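Local coordinates for protein separin (PDB 5U1T) that cleaves the cohesin subunit Scc1 at the onset of anaphase as a caspase-like cysteine protease, so that sister chromosomes can separate, at residues E1300-F1303 and L1304-E1308; E1329-F1332 and S1333-H1336. All coordinates share one frame; numbering follows the deposited sequence.

Two successive helix starts are compared here, both built on the sequence Glu-Ile-Asp-Phe. Contact 1 opens helix 1303-1320; the chain then runs through a loop to contact 2, which opens helix 1332-1347. They lie about 15 Å apart, centre to centre, and the two first turns touch: Leu1304 CD1 is 3.4 Å from His1336 NE2, and Met1307 CE packs on the backbone of His1336. The two consecutive helices thus pack against each other at their starts, far from the centre of this elongated protease and away from the predicted catalytic cysteine, Cys1497. The shared tetrapeptide is used differently: Asp1302 makes a long salt bridge to a lysine, Asp1331 a weak capping bond.

Contact 1: E1300-F1303 and L1304-E1308; sequences EIDF and LSKME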
loop_
_atom_site.group_PDB
_atom_site.type_symbol
_atom_site.label_atom_id
_atom_site.label_comp_id
_atom_site.label_asym_id
_atom_site.label_seq_id
_atom_site.Cartn_x
_atom_site.Cartn_y
_atom_site.Cartn_z
ATOM N N GLU A 1300 12.171 1.055 71.464
ATOM C CA GLU A 1300 11.553 2.008 70.538
ATOM C C GLU A 1300 10.249 2.622 71.065
ATOM O O GLU A 1300 9.474 1.976 71.774
ATOM C CB GLU A 1300 11.265 1.332 69.199
ATOM C CG GLU A 1300 12.358 1.437 68.159
ATOM C CD GLU A 1300 11.818 1.103 66.768
ATOM O OE1 GLU A 1300 10.620 0.691 66.697
ATOM O OE2 GLU A 1300 12.563 1.269 65.752
ATOM N N ILE A 1301 10.003 3.865 70.670
ATOM C CA ILE A 1301 8.864 4.638 71.146
ATOM C C ILE A 1301 7.506 4.095 70.663
ATOM O O ILE A 1301 6.523 4.144 71.400
ATOM C CB ILE A 1301 9.010 6.127 70.710
ATOM C CG1 ILE A 1301 7.987 7.023 71.423
ATOM C CG2 ILE A 1301 8.935 6.266 69.196
ATOM C CD1 ILE A 1301 7.851 8.407 70.796
ATOM N N ASP A 1302 7.448 3.583 69.436
ATOM C CA ASP A 1302 6.193 3.076 68.882
ATOM C C ASP A 1302 6.178 1.546 68.874
ATOM O O ASP A 1302 5.566 0.920 67.991
ATOM C CB ASP A 1302 5.980 3.616 67.472
ATOM C CG ASP A 1302 7.182 3.376 66.586
ATOM O OD1 ASP A 1302 8.141 2.714 67.077
ATOM O OD2 ASP A 1302 7.174 3.836 65.411
ATOM N N PHE A 1303 6.846 0.958 69.866
ATOM C CA PHE A 1303 6.927 -0.486 70.012
ATOM C C PHE A 1303 5.561 -1.175 70.096
ATOM O O PHE A 1303 5.384 -2.254 69.546
ATOM C CB PHE A 1303 7.754 -0.835 71.251
ATOM C CG PHE A 1303 7.570 -2.242 71.723
ATOM C CD1 PHE A 1303 8.188 -3.292 71.071
ATOM C CD2 PHE A 1303 6.768 -2.519 72.808
ATOM C CE1 PHE A 1303 8.023 -4.592 71.506
ATOM C CE2 PHE A 1303 6.595 -3.807 73.236
ATOM C CZ PHE A 1303 7.226 -4.848 72.581
ATOM N N LEU A 1304 4.599 -0.560 70.777
ATOM C CA LEU A 1304 3.331 -1.240 71.028
ATOM C C LEU A 1304 2.415 -1.229 69.825
ATOM O O LEU A 1304 1.620 -2.146 69.644
ATOM C CB LEU A 1304 2.609 -0.632 72.228
ATOM C CG LEU A 1304 3.011 -1.417 73.468
ATOM C CD1 LEU A 1304 2.347 -0.899 74.740
ATOM C CD2 LEU A 1304 2.690 -2.890 73.222
ATOM N N SER A 1305 2.517 -0.187 69.014
ATOM C CA SER A 1305 1.782 -0.141 67.754
ATOM C C SER A 1305 2.255 -1.247 66.853
ATOM O O SER A 1305 1.462 -1.914 66.210
ATOM C CB SER A 1305 1.966 1.199 67.056
ATOM O OG SER A 1305 1.680 2.249 67.956
ATOM N N LYS A 1306 3.561 -1.442 66.823
ATOM C CA LYS A 1306 4.130 -2.415 65.927
ATOM C C LYS A 1306 3.738 -3.795 66.391
ATOM O O LYS A 1306 3.382 -4.638 65.574
ATOM C CB LYS A 1306 5.641 -2.259 65.856
ATOM C CG LYS A 1306 6.058 -0.931 65.278
ATOM C CD LYS A 1306 7.529 -0.917 64.938
ATOM C CE LYS A 1306 7.995 0.487 64.655
ATOM N NZ LYS A 1306 9.412 0.481 64.271
ATOM N N MET A 1307 3.761 -4.010 67.704
ATOM C CA MET A 1307 3.387 -5.303 68.266
ATOM C C MET A 1307 1.905 -5.585 68.054
ATOM O O MET A 1307 1.541 -6.664 67.606
ATOM C CB MET A 1307 3.722 -5.389 69.758
ATOM C CG MET A 1307 3.815 -6.836 70.218
ATOM S SD MET A 1307 4.179 -7.088 71.958
ATOM C CE MET A 1307 2.660 -6.461 72.681
ATOM N N GLU A 1308 1.061 -4.613 68.385
ATOM C CA GLU A 1308 -0.368 -4.693 68.123
ATOM C C GLU A 1308 -0.649 -5.122 66.674
ATOM O O GLU A 1308 -1.451 -6.020 66.426
ATOM C CB GLU A 1308 -1.025 -3.345 68.414
ATOM C CG GLU A 1308 -2.525 -3.404 68.532
ATOM C CD GLU A 1308 -3.155 -2.042 68.787
ATOM O OE1 GLU A 1308 -2.805 -1.084 68.070
ATOM O OE2 GLU A 1308 -4.005 -1.928 69.703
#
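Lys1306 reaches back from the first turn of the helix to Glu1300, its NZ 2.7 Å from Glu1300 OE1 in a salt bridge that uses the syn lone pair of the carboxylate. The two side chains cross at about a right angle, and the long, extended lysine suits a partner six residues earlier. Asp1302 joins from the same loop: its carboxylate crosses the end of the lysine chain at a slant, Asp1302 OD1 lying 3.3 Å from Lys1306 CE but 3.8 Å from NZ, a long salt bridge. A chi1 of 52°, with CG between backbone N and carbonyl carbon, puts it there. Gln1242 adds a weak hydrogen bond to the ammonium group.

Met1307 SD approaches the Phe1303 ring obliquely, 3.8 Å from Phe1303 CZ, a Met-aromatic contact. A flat ring and a flexible thioether suit this buried spot, where Leu1296 touches both and Leu1339 of helix 1332-1347 meets Met1307. In the backbone, Met1307 N donates to Phe1303 O at 3.0 Å, while Lys1306 N binds Asp1302 O only weakly. A type I turn, Glu1300 to Phe1303, leads into the helix. Asp1302 occupies the N-cap position without a side-chain capping bond; this is a helix N-terminus tied to its preceding turn by a salt-bridge network, short to Glu1300 and long to Asp1302.

Contact 2: E1329-F1332 and S1333-H1336; sequences EIDF and SMLH
Asp1331 caps Met1334: its OD1 accepts a weak bond from Met1334 N at 3.3 Å, N-H...O angle 161°, and another weak one from Ser1333 OG. With CG anti to the backbone N (chi1 -165°), the carboxylate is brought within reach of both donors. The Asp1331 and Met1334 side chains cross at a slant, Asp1331 OD2 lying 3.4 Å from Met1334 CB; the bent methionine chain also brings CE near this oxygen. A short acidic side chain suits this place, since it can fold back on the first turn.

On the apolar side, Ile1330 sets CG2 over the centre of the Phe1332 ring, 4.0 Å above its plane. Ile1330 CG2 also meets Leu1335 CD1 at 3.8 Å, and Leu1335 CD1 approaches the Phe1332 ring obliquely, so the branched residues and the aromatic form one small cluster. Ile1311 and Ile1265, from two other helices, extend the packing round Leu1335.

Two backbone bonds close the turn: Leu1335 N to Asp1331 O at 3.0 Å, and His1336 N to Phe1332 O at 2.8 Å. Chemically, a carboxylate beside the N-terminus should interact favourably with the helix dipole, and this would probably help keep Asp1331 ionised.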
loop_
_atom_site.group_PDB
_atom_site.type_symbol
_atom_site.label_atom_id
_atom_site.label_comp_id
_atom_site.label_asym_id
_atom_site.label_seq_id
_atom_site.Cartn_x
_atom_site.Cartn_y
_atom_site.Cartn_z
ATOM N N GLU A 1329 -13.243 -10.673 73.533
ATOM C CA GLU A 1329 -12.887 -11.577 74.604
ATOM C C GLU A 1329 -11.476 -12.105 74.480
ATOM O O GLU A 1329 -11.145 -13.108 75.090
ATOM C CB GLU A 1329 -13.870 -12.754 74.670
ATOM C CG GLU A 1329 -14.645 -13.043 73.407
ATOM C CD GLU A 1329 -15.512 -14.282 73.528
ATOM O OE1 GLU A 1329 -15.297 -15.079 74.476
ATOM O OE2 GLU A 1329 -16.421 -14.469 72.684
ATOM N N ILE A 1330 -10.641 -11.451 73.683
ATOM C CA ILE A 1330 -9.220 -11.735 73.746
ATOM C C ILE A 1330 -8.668 -10.926 74.912
ATOM O O ILE A 1330 -9.063 -9.774 75.107
ATOM C CB ILE A 1330 -8.489 -11.365 72.439
ATOM C CG1 ILE A 1330 -9.014 -12.209 71.267
ATOM C CG2 ILE A 1330 -6.967 -11.499 72.603
ATOM C CD1 ILE A 1330 -8.679 -11.646 69.906
ATOM N N ASP A 1331 -7.782 -11.517 75.700
ATOM C CA ASP A 1331 -7.147 -10.748 76.758
ATOM C C ASP A 1331 -5.922 -10.017 76.229
ATOM O O ASP A 1331 -4.802 -10.503 76.360
ATOM C CB ASP A 1331 -6.756 -11.643 77.931
ATOM C CG ASP A 1331 -6.434 -10.848 79.181
ATOM O OD1 ASP A 1331 -6.365 -9.599 79.096
ATOM O OD2 ASP A 1331 -6.242 -11.476 80.247
ATOM N N PHE A 1332 -6.142 -8.844 75.642
ATOM C CA PHE A 1332 -5.058 -8.056 75.059
ATOM C C PHE A 1332 -4.084 -7.578 76.123
ATOM O O PHE A 1332 -2.893 -7.482 75.857
ATOM C CB PHE A 1332 -5.608 -6.864 74.272
ATOM C CG PHE A 1332 -6.192 -7.241 72.943
ATOM C CD1 PHE A 1332 -5.375 -7.446 71.855
ATOM C CD2 PHE A 1332 -7.557 -7.413 72.793
ATOM C CE1 PHE A 1332 -5.901 -7.805 70.639
ATOM C CE2 PHE A 1332 -8.091 -7.767 71.577
ATOM C CZ PHE A 1332 -7.258 -7.963 70.492
ATOM N N SER A 1333 -4.592 -7.299 77.326
ATOM C CA SER A 1333 -3.743 -6.832 78.419
ATOM C C SER A 1333 -2.660 -7.861 78.672
ATOM O O SER A 1333 -1.468 -7.536 78.746
ATOM C CB SER A 1333 -4.561 -6.595 79.676
ATOM O OG SER A 1333 -5.898 -6.288 79.316
ATOM N N MET A 1334 -3.082 -9.114 78.748
ATOM C CA MET A 1334 -2.173 -10.217 79.004
ATOM C C MET A 1334 -1.274 -10.521 77.789
ATOM O O MET A 1334 -0.088 -10.816 77.958
ATOM C CB MET A 1334 -2.984 -11.445 79.419
ATOM C CG MET A 1334 -2.327 -12.353 80.422
ATOM S SD MET A 1334 -1.836 -11.539 81.965
ATOM C CE MET A 1334 -3.309 -10.550 82.287
ATOM N N LEU A 1335 -1.820 -10.441 76.573
ATOM C CA LEU A 1335 -0.987 -10.591 75.379
ATOM C C LEU A 1335 0.155 -9.601 75.446
ATOM O O LEU A 1335 1.318 -9.960 75.310
ATOM C CB LEU A 1335 -1.773 -10.355 74.086
ATOM C CG LEU A 1335 -2.758 -11.404 73.572
ATOM C CD1 LEU A 1335 -3.259 -11.025 72.193
ATOM C CD2 LEU A 1335 -2.133 -12.788 73.571
ATOM N N HIS A 1336 -0.212 -8.345 75.659
ATOM C CA HIS A 1336 0.708 -7.223 75.749
ATOM C C HIS A 1336 1.825 -7.495 76.745
ATOM O O HIS A 1336 3.011 -7.474 76.377
ATOM C CB HIS A 1336 -0.088 -5.963 76.130
ATOM C CG HIS A 1336 0.740 -4.804 76.598
ATOM N ND1 HIS A 1336 0.206 -3.782 77.355
ATOM C CD2 HIS A 1336 2.048 -4.489 76.410
ATOM C CE1 HIS A 1336 1.151 -2.898 77.626
ATOM N NE2 HIS A 1336 2.279 -3.305 77.072
#